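Local coordinates for chorismate mutase protein (Bartonella henselae, PDB 3RMI), which probably catalyses the rearrangement of chorismate to prephenate, and is caught here with D-malate bound, at residues Glu34-Thr39 and Ile88-His93; Gln40-Leu45 and His93-Ile98; Tyr61-Leu66 and Phe83-Ile88. One frame throughout, in Å; residues are numbered along the deposited sequence.

Interaction 1. Residues Glu34-Thr39 and Ile88-His93; sequences ERFRCT and IKEVVH. With MLT (D-malate), chain D.
E90 and V91 of one helix meet R35, F36 and T39 of another, where helices 4-48 and 77-106 run in roughly the same direction, their local axes 10.9 Å apart and inclined by 40°. Before them, I88 turns away from helix 4-48 and sets CG1 3.7 Å from O4 of the malate. E90 sends CG anti to its backbone N (chi1 -178°), against the F36 ring: CG is 3.6 Å from F36 CE1, the two side chains crossing at about a right angle, and F79 of the second subunit packs on both. V91 carries the most contacts. Its CG2 sits among R35 NH1, F36 CE1 at 3.8 Å and T39 CG2 at 3.9 Å, while CG1 faces T39 CB and malate O2. Beside V91, crossing it at about a right angle, the extended R35 chain brings its guanidinium to the ligand edge-on, and NH1 and NH2 both donate to malate O5, each at 2.8 Å. R35 NE forms a salt bridge with D25 of the second subunit. Two N-H groups on one carboxylate oxygen, with apolar V91 close by and D25 paired to NE, are consistent with an arginine held in place for a carboxylate ligand in this intersubunit pocket.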
# COMPACT_ATOMS: atom_id res chain seq x y z
N GLU A 34 -7.95 1.91 8.56
CA GLU A 34 -9.31 2.42 8.37
C GLU A 34 -9.97 1.84 7.12
O GLU A 34 -11.16 1.53 7.15
CB GLU A 34 -9.36 3.95 8.34
CG GLU A 34 -9.15 4.59 9.71
CD GLU A 34 -10.17 4.13 10.76
OE1 GLU A 34 -11.41 4.18 10.51
OE2 GLU A 34 -9.72 3.71 11.84
N ARG A 35 -9.20 1.68 6.05
CA ARG A 35 -9.75 1.13 4.80
C ARG A 35 -10.29 -0.26 5.03
O ARG A 35 -11.37 -0.61 4.51
CB ARG A 35 -8.66 1.03 3.74
CG ARG A 35 -9.20 0.86 2.30
CD ARG A 35 -8.09 0.45 1.39
NE ARG A 35 -8.43 0.47 -0.02
CZ ARG A 35 -9.15 -0.46 -0.65
NH1 ARG A 35 -9.69 -1.48 0.01
NH2 ARG A 35 -9.36 -0.37 -1.94
N PHE A 36 -9.55 -1.05 5.82
CA PHE A 36 -9.98 -2.42 6.12
C PHE A 36 -11.17 -2.46 7.10
O PHE A 36 -11.97 -3.39 7.05
CB PHE A 36 -8.79 -3.28 6.58
CG PHE A 36 -8.06 -3.90 5.44
CD1 PHE A 36 -8.56 -5.05 4.83
CD2 PHE A 36 -6.95 -3.29 4.88
CE1 PHE A 36 -7.91 -5.62 3.74
CE2 PHE A 36 -6.31 -3.84 3.76
CZ PHE A 36 -6.79 -5.00 3.21
N ARG A 37 -11.32 -1.46 7.96
CA ARG A 37 -12.52 -1.32 8.74
C ARG A 37 -13.70 -1.15 7.79
O ARG A 37 -14.71 -1.81 7.96
CB ARG A 37 -12.42 -0.17 9.74
CG ARG A 37 -11.89 -0.67 11.09
CD ARG A 37 -11.10 0.39 11.91
NE ARG A 37 -11.98 1.40 12.53
CZ ARG A 37 -12.55 1.33 13.73
NH1 ARG A 37 -12.37 0.27 14.51
NH2 ARG A 37 -13.32 2.32 14.16
N CYS A 38 -13.55 -0.34 6.75
CA CYS A 38 -14.65 -0.14 5.78
C CYS A 38 -14.92 -1.36 4.97
O CYS A 38 -16.06 -1.76 4.86
CB CYS A 38 -14.35 0.99 4.80
SG CYS A 38 -14.52 2.55 5.54
N THR A 39 -13.90 -1.97 4.39
CA THR A 39 -14.14 -3.13 3.55
C THR A 39 -14.66 -4.29 4.35
O THR A 39 -15.28 -5.19 3.80
CB THR A 39 -12.91 -3.60 2.78
OG1 THR A 39 -11.83 -3.87 3.69
CG2 THR A 39 -12.51 -2.56 1.75
N ILE A 88 -6.95 -5.32 -3.20
CA ILE A 88 -8.26 -5.93 -3.49
C ILE A 88 -8.23 -7.43 -3.29
O ILE A 88 -9.22 -8.03 -2.90
CB ILE A 88 -8.70 -5.64 -4.90
CG1 ILE A 88 -9.13 -4.18 -5.04
CG2 ILE A 88 -9.82 -6.62 -5.35
CD1 ILE A 88 -9.45 -3.81 -6.54
N LYS A 89 -7.09 -8.04 -3.57
CA LYS A 89 -6.93 -9.50 -3.37
C LYS A 89 -7.10 -9.86 -1.88
O LYS A 89 -7.71 -10.88 -1.53
CB LYS A 89 -5.54 -9.93 -3.88
CG LYS A 89 -5.33 -11.40 -4.15
CD LYS A 89 -3.84 -11.71 -4.39
CE LYS A 89 -3.57 -13.21 -4.45
NZ LYS A 89 -2.11 -13.48 -4.22
N GLU A 90 -6.58 -9.02 -1.00
CA GLU A 90 -6.76 -9.26 0.41
C GLU A 90 -8.22 -9.07 0.77
O GLU A 90 -8.79 -9.84 1.52
CB GLU A 90 -5.90 -8.30 1.22
CG GLU A 90 -5.99 -8.53 2.71
CD GLU A 90 -5.50 -9.90 3.14
OE1 GLU A 90 -4.78 -10.57 2.36
OE2 GLU A 90 -5.82 -10.31 4.28
N VAL A 91 -8.82 -8.02 0.22
CA VAL A 91 -10.22 -7.69 0.51
C VAL A 91 -11.14 -8.83 0.09
O VAL A 91 -12.05 -9.20 0.83
CB VAL A 91 -10.65 -6.38 -0.16
CG1 VAL A 91 -12.16 -6.20 -0.06
CG2 VAL A 91 -9.92 -5.19 0.49
N VAL A 92 -10.89 -9.39 -1.08
CA VAL A 92 -11.72 -10.45 -1.62
C VAL A 92 -11.59 -11.69 -0.73
O VAL A 92 -12.60 -12.33 -0.39
CB VAL A 92 -11.36 -10.74 -3.11
CG1 VAL A 92 -11.80 -12.10 -3.51
CG2 VAL A 92 -11.96 -9.66 -4.02
N HIS A 93 -10.36 -12.00 -0.32
CA HIS A 93 -10.14 -13.02 0.69
C HIS A 93 -10.97 -12.74 1.95
O HIS A 93 -11.64 -13.63 2.48
CB HIS A 93 -8.65 -13.14 1.09
CG HIS A 93 -8.39 -14.14 2.18
ND1 HIS A 93 -7.85 -13.79 3.40
CD2 HIS A 93 -8.63 -15.47 2.25
CE1 HIS A 93 -7.75 -14.87 4.17
NE2 HIS A 93 -8.22 -15.90 3.49
C1 MLT D . -15.38 -3.96 -2.32
O1 MLT D . -16.50 -4.47 -2.63
O2 MLT D . -14.47 -4.78 -2.23
C2 MLT D . -15.14 -2.49 -2.05
O3 MLT D . -16.12 -1.88 -2.83
C3 MLT D . -13.86 -1.74 -2.39
C4 MLT D . -12.55 -2.51 -2.66
O4 MLT D . -12.47 -3.40 -3.58
O5 MLT D . -11.50 -2.24 -2.01

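Interaction 2. Residues Gln40-Leu45 and His93-Ile98; sequences QAIGRL and HQHEVI. With MLT (D-malate), chain D; EDO (1,2-ethanediol), chain B.
H95 sets its imidazole against the backbone of G43, with CD2 3.4 Å from G43 CA and NE2 next to G43 N. Having no side chain, G43 lets the two helices come close: the local axes of 40-45 and 93-98 pass at 8.7 Å, inclined by 43°, and the CA atoms of G43 and H95 are 4.6 Å apart. In H95, chi1 of -77° puts CG anti to the carbonyl carbon, beside the backbone N, and NE2 is hydrogen-bonded to T39 O, one turn back on helix 4-48. I42 CG2 approaches H95 CE1 obliquely at 3.8 Å, and the malate lies beyond, its O1 at the ring edge and its O2 3.3 Å from CE1. I98 flanks G43 on the C-terminal side of H95: CG2 rests near G43 O and the R44 side chain, and CD1 reaches toward Q40 O. A water between the helices donates to G43 O at 2.6 Å and to H95 O at 2.8 Å. At the Q40-Q94 end the two side chains meet through their amides, whose planes are strongly tilted against each other. Q40 NE2 donates to Q94 OE1 at 2.9 Å with an N-H...O angle of 157°, coming from above the carbonyl plane of Q94. The chemistry grades from a partly exposed amide pair to a glycine-histidine packing that borders the ligand, which suggests that the bond to T39 O and the close fit on G43 help to hold the imidazole beside the malate carboxylate.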
# COMPACT_ATOMS: atom_id res chain seq x y z
N GLN A 40 -14.41 -4.32 5.65
CA GLN A 40 -14.96 -5.39 6.49
C GLN A 40 -16.43 -5.13 6.77
O GLN A 40 -17.21 -6.08 6.91
CB GLN A 40 -14.17 -5.55 7.80
CG GLN A 40 -12.85 -6.35 7.61
CD GLN A 40 -11.78 -6.16 8.73
OE1 GLN A 40 -12.08 -5.75 9.86
NE2 GLN A 40 -10.52 -6.48 8.41
N ALA A 41 -16.81 -3.86 6.86
CA ALA A 41 -18.21 -3.51 6.98
C ALA A 41 -18.92 -3.87 5.66
O ALA A 41 -20.03 -4.39 5.68
CB ALA A 41 -18.40 -2.05 7.37
N ILE A 42 -18.26 -3.69 4.52
CA ILE A 42 -18.81 -4.15 3.23
C ILE A 42 -18.92 -5.67 3.22
O ILE A 42 -19.92 -6.20 2.77
CB ILE A 42 -18.00 -3.65 2.00
CG1 ILE A 42 -18.13 -2.13 1.87
CG2 ILE A 42 -18.47 -4.35 0.68
CD1 ILE A 42 -17.24 -1.50 0.77
N GLY A 43 -17.91 -6.37 3.72
CA GLY A 43 -17.95 -7.85 3.75
C GLY A 43 -19.16 -8.42 4.51
O GLY A 43 -19.79 -9.41 4.06
N ARG A 44 -19.49 -7.81 5.64
CA ARG A 44 -20.60 -8.26 6.48
C ARG A 44 -21.95 -8.03 5.75
O ARG A 44 -22.83 -8.90 5.71
CB ARG A 44 -20.58 -7.56 7.86
CG ARG A 44 -19.37 -7.96 8.75
CD ARG A 44 -19.52 -7.52 10.22
NE ARG A 44 -19.41 -6.06 10.31
CZ ARG A 44 -18.25 -5.38 10.38
NH1 ARG A 44 -17.07 -6.01 10.37
NH2 ARG A 44 -18.27 -4.05 10.45
N LEU A 45 -22.06 -6.85 5.17
CA LEU A 45 -23.21 -6.47 4.39
C LEU A 45 -23.37 -7.43 3.19
O LEU A 45 -24.44 -8.01 2.97
CB LEU A 45 -23.01 -5.02 3.93
CG LEU A 45 -24.15 -4.02 4.12
CD1 LEU A 45 -24.77 -4.03 5.56
CD2 LEU A 45 -23.64 -2.65 3.74
N HIS A 93 -10.36 -12.00 -0.32
CA HIS A 93 -10.14 -13.02 0.69
C HIS A 93 -10.97 -12.74 1.95
O HIS A 93 -11.64 -13.63 2.48
CB HIS A 93 -8.65 -13.14 1.09
CG HIS A 93 -8.39 -14.14 2.18
ND1 HIS A 93 -7.85 -13.79 3.40
CD2 HIS A 93 -8.63 -15.47 2.25
CE1 HIS A 93 -7.75 -14.87 4.17
NE2 HIS A 93 -8.22 -15.90 3.49
N GLN A 94 -10.92 -11.51 2.45
CA GLN A 94 -11.61 -11.20 3.69
C GLN A 94 -13.12 -11.32 3.54
O GLN A 94 -13.81 -11.73 4.48
CB GLN A 94 -11.25 -9.82 4.19
CG GLN A 94 -10.01 -9.82 5.07
CD GLN A 94 -9.76 -8.46 5.73
OE1 GLN A 94 -10.65 -7.59 5.77
NE2 GLN A 94 -8.55 -8.28 6.24
N HIS A 95 -13.63 -10.94 2.37
CA HIS A 95 -15.05 -11.07 2.09
C HIS A 95 -15.48 -12.52 2.11
O HIS A 95 -16.53 -12.85 2.63
CB HIS A 95 -15.38 -10.45 0.73
CG HIS A 95 -15.43 -8.95 0.75
ND1 HIS A 95 -15.73 -8.20 -0.36
CD2 HIS A 95 -15.24 -8.06 1.76
CE1 HIS A 95 -15.72 -6.92 -0.05
NE2 HIS A 95 -15.43 -6.81 1.24
N GLU A 96 -14.66 -13.39 1.53
CA GLU A 96 -14.93 -14.82 1.53
C GLU A 96 -14.87 -15.41 2.95
O GLU A 96 -15.70 -16.26 3.29
CB GLU A 96 -13.97 -15.56 0.59
CG GLU A 96 -14.21 -15.22 -0.91
CD GLU A 96 -13.13 -15.74 -1.87
OE1 GLU A 96 -11.99 -16.10 -1.42
OE2 GLU A 96 -13.43 -15.77 -3.09
N VAL A 97 -13.91 -14.95 3.76
CA VAL A 97 -13.80 -15.44 5.15
C VAL A 97 -15.02 -15.05 6.00
O VAL A 97 -15.55 -15.87 6.77
CB VAL A 97 -12.48 -14.99 5.84
CG1 VAL A 97 -12.53 -15.25 7.37
CG2 VAL A 97 -11.29 -15.72 5.21
N ILE A 98 -15.49 -13.82 5.84
CA ILE A 98 -16.69 -13.39 6.53
C ILE A 98 -17.92 -14.23 6.10
O ILE A 98 -18.73 -14.58 6.95
CB ILE A 98 -16.91 -11.87 6.33
CG1 ILE A 98 -15.81 -11.10 7.09
CG2 ILE A 98 -18.27 -11.44 6.82
CD1 ILE A 98 -15.38 -9.77 6.46
C1 MLT D . -15.38 -3.96 -2.32
O1 MLT D . -16.50 -4.47 -2.63
O2 MLT D . -14.47 -4.78 -2.23
C2 MLT D . -15.14 -2.49 -2.05
O3 MLT D . -16.12 -1.88 -2.83
C3 MLT D . -13.86 -1.74 -2.39
C4 MLT D . -12.55 -2.51 -2.66
O4 MLT D . -12.47 -3.40 -3.58
O5 MLT D . -11.50 -2.24 -2.01
C1 EDO B . -6.63 -5.92 9.25
O1 EDO B . -5.69 -6.21 10.29
C2 EDO B . -5.92 -6.08 7.91
O2 EDO B . -6.58 -7.09 7.15
O HOH W 1 -18.72 -11.16 2.44

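Interaction 3. Residues Tyr61-Leu66 and Phe83-Ile88; sequences YQIKRL and FLKFII. With MLT (D-malate), chain D.
L84 pushes into helix 56-72 between Q62, I63 and L66, the central apolar contact of an antiparallel helix pair in the all-helical chorismate mutase type II fold. Helices 56-72 and 77-106 follow each other in the chain, and their short segments here run at 151° with axes 10.6 Å apart. CG of L84 is anti to the backbone N (chi1 179°), and its CD2 branch meets helix 56-72 at both backbone and side chains: CD2 is 3.5 Å from Q62 O and 3.8 Å from I63 CG1. L66 CD2 also meets L84, at CB and CD2, the two chains crossing at a slant. I63 CD1 touches the aliphatic part of K85 at CE, 4.0 Å away, while K85 NZ makes a long, weak ion pair with E81. I88 closes the apolar group, its CD1 lying 4.1 Å from Q62 NE2 as an apolar neighbour beside the amide. The subunit interface is close at hand: F86 stacks on F86 of the second subunit, and D25 of that subunit packs on L84. The polar contact belongs to Q62 and leads into the ligand pocket, where R35, R58 and K46, together with R18 of the second subunit, bind the same malate. The extended Q62 chain brings NE2 to malate O4, donating at 2.9 Å with an N-H...O angle of 165°, while OE1 of the same amide lies 3.2 Å from malate C4.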
# COMPACT_ATOMS: atom_id res chain seq x y z
N TYR A 61 -14.07 0.23 -12.04
CA TYR A 61 -14.16 1.66 -11.72
C TYR A 61 -12.98 2.10 -10.83
O TYR A 61 -12.35 3.12 -11.07
CB TYR A 61 -15.52 1.96 -11.04
CG TYR A 61 -15.61 3.33 -10.41
CD1 TYR A 61 -15.87 4.48 -11.18
CD2 TYR A 61 -15.41 3.50 -9.03
CE1 TYR A 61 -15.95 5.76 -10.58
CE2 TYR A 61 -15.47 4.77 -8.45
CZ TYR A 61 -15.73 5.88 -9.22
OH TYR A 61 -15.81 7.11 -8.61
N GLN A 62 -12.71 1.33 -9.79
CA GLN A 62 -11.68 1.70 -8.83
C GLN A 62 -10.33 1.80 -9.56
O GLN A 62 -9.57 2.71 -9.32
CB GLN A 62 -11.58 0.68 -7.69
CG GLN A 62 -12.77 0.51 -6.76
CD GLN A 62 -12.48 -0.51 -5.67
OE1 GLN A 62 -11.86 -0.18 -4.67
NE2 GLN A 62 -12.91 -1.75 -5.87
N ILE A 63 -10.08 0.88 -10.48
CA ILE A 63 -8.84 0.85 -11.21
C ILE A 63 -8.73 2.03 -12.19
O ILE A 63 -7.68 2.69 -12.21
CB ILE A 63 -8.64 -0.48 -11.97
CG1 ILE A 63 -8.32 -1.61 -10.99
CG2 ILE A 63 -7.52 -0.37 -13.00
CD1 ILE A 63 -8.48 -3.01 -11.61
N LYS A 64 -9.77 2.29 -12.99
CA LYS A 64 -9.69 3.38 -13.97
C LYS A 64 -9.49 4.69 -13.21
O LYS A 64 -8.65 5.50 -13.57
CB LYS A 64 -10.91 3.46 -14.96
N ARG A 65 -10.25 4.86 -12.14
CA ARG A 65 -10.20 6.08 -11.34
C ARG A 65 -8.82 6.29 -10.73
O ARG A 65 -8.26 7.37 -10.80
CB ARG A 65 -11.25 6.03 -10.26
CG ARG A 65 -11.30 7.24 -9.36
CD ARG A 65 -12.21 6.97 -8.15
NE ARG A 65 -12.02 7.93 -7.06
CZ ARG A 65 -11.21 7.75 -6.02
NH1 ARG A 65 -10.46 6.62 -5.84
NH2 ARG A 65 -11.18 8.72 -5.11
N LEU A 66 -8.25 5.26 -10.15
CA LEU A 66 -6.97 5.43 -9.49
C LEU A 66 -5.87 5.68 -10.52
O LEU A 66 -4.93 6.44 -10.28
CB LEU A 66 -6.65 4.24 -8.58
CG LEU A 66 -5.69 4.58 -7.44
CD1 LEU A 66 -6.34 5.64 -6.50
CD2 LEU A 66 -5.29 3.34 -6.65
N PHE A 83 -0.76 -1.89 -7.10
CA PHE A 83 -0.98 -1.66 -5.67
C PHE A 83 -2.44 -1.87 -5.28
O PHE A 83 -2.74 -2.57 -4.30
CB PHE A 83 -0.53 -0.26 -5.29
CG PHE A 83 -1.00 0.19 -3.93
CD1 PHE A 83 -0.53 -0.40 -2.80
CD2 PHE A 83 -1.94 1.19 -3.80
CE1 PHE A 83 -0.98 0.01 -1.55
CE2 PHE A 83 -2.38 1.59 -2.56
CZ PHE A 83 -1.89 0.99 -1.45
N LEU A 84 -3.36 -1.29 -6.03
CA LEU A 84 -4.77 -1.48 -5.74
C LEU A 84 -5.17 -2.96 -5.86
O LEU A 84 -5.91 -3.47 -5.02
CB LEU A 84 -5.60 -0.62 -6.67
CG LEU A 84 -7.12 -0.67 -6.54
CD1 LEU A 84 -7.62 -0.21 -5.18
CD2 LEU A 84 -7.72 0.18 -7.67
N LYS A 85 -4.65 -3.65 -6.86
CA LYS A 85 -4.99 -5.04 -7.04
C LYS A 85 -4.48 -5.89 -5.89
O LYS A 85 -5.10 -6.87 -5.51
CB LYS A 85 -4.44 -5.57 -8.37
CG LYS A 85 -5.29 -5.19 -9.59
CD LYS A 85 -4.84 -5.89 -10.88
CE LYS A 85 -6.03 -6.18 -11.78
NZ LYS A 85 -5.64 -6.31 -13.22
N PHE A 86 -3.32 -5.51 -5.37
CA PHE A 86 -2.75 -6.14 -4.18
C PHE A 86 -3.69 -5.98 -2.99
O PHE A 86 -3.94 -6.93 -2.24
CB PHE A 86 -1.37 -5.53 -3.87
CG PHE A 86 -0.75 -6.01 -2.60
CD1 PHE A 86 -0.05 -7.22 -2.57
CD2 PHE A 86 -0.86 -5.27 -1.43
CE1 PHE A 86 0.52 -7.69 -1.40
CE2 PHE A 86 -0.30 -5.72 -0.24
CZ PHE A 86 0.40 -6.94 -0.23
N ILE A 87 -4.21 -4.78 -2.81
CA ILE A 87 -5.16 -4.56 -1.73
C ILE A 87 -6.46 -5.34 -1.97
O ILE A 87 -7.00 -5.98 -1.07
CB ILE A 87 -5.47 -3.08 -1.55
CG1 ILE A 87 -4.20 -2.30 -1.18
CG2 ILE A 87 -6.48 -2.89 -0.46
CD1 ILE A 87 -3.59 -2.77 0.14
N ILE A 88 -6.95 -5.32 -3.20
CA ILE A 88 -8.26 -5.93 -3.49
C ILE A 88 -8.23 -7.43 -3.29
O ILE A 88 -9.22 -8.03 -2.90
CB ILE A 88 -8.70 -5.64 -4.90
CG1 ILE A 88 -9.13 -4.18 -5.04
CG2 ILE A 88 -9.82 -6.62 -5.35
CD1 ILE A 88 -9.45 -3.81 -6.54
C1 MLT D . -15.38 -3.96 -2.32
O1 MLT D . -16.50 -4.47 -2.63
O2 MLT D . -14.47 -4.78 -2.23
C2 MLT D . -15.14 -2.49 -2.05
O3 MLT D . -16.12 -1.88 -2.83
C3 MLT D . -13.86 -1.74 -2.39
C4 MLT D . -12.55 -2.51 -2.66
O4 MLT D . -12.47 -3.40 -3.58
O5 MLT D . -11.50 -2.24 -2.01

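How the interactions relate
From the N terminus, helix 4-48 supplies first 34-39, which joins the middle of helix 77-106, and then 40-45, which joins the next turns toward its C terminus. Interaction 1 closes a loop of 48 residues and interaction 2 one of 47; because their segments alternate along the chain the two loops cross, with H93 common to both and F36 packing on Q94 between them. Interaction 3 closes a span of 16 residues, the end of helix 56-72, the connection and the start of helix 77-106, and falls within both larger loops; it shares I88 with interaction 1, and R35 touches Q62, L84 and I87. Helix 77-106 thus takes part in all three contacts, which border one malate and the second subunit.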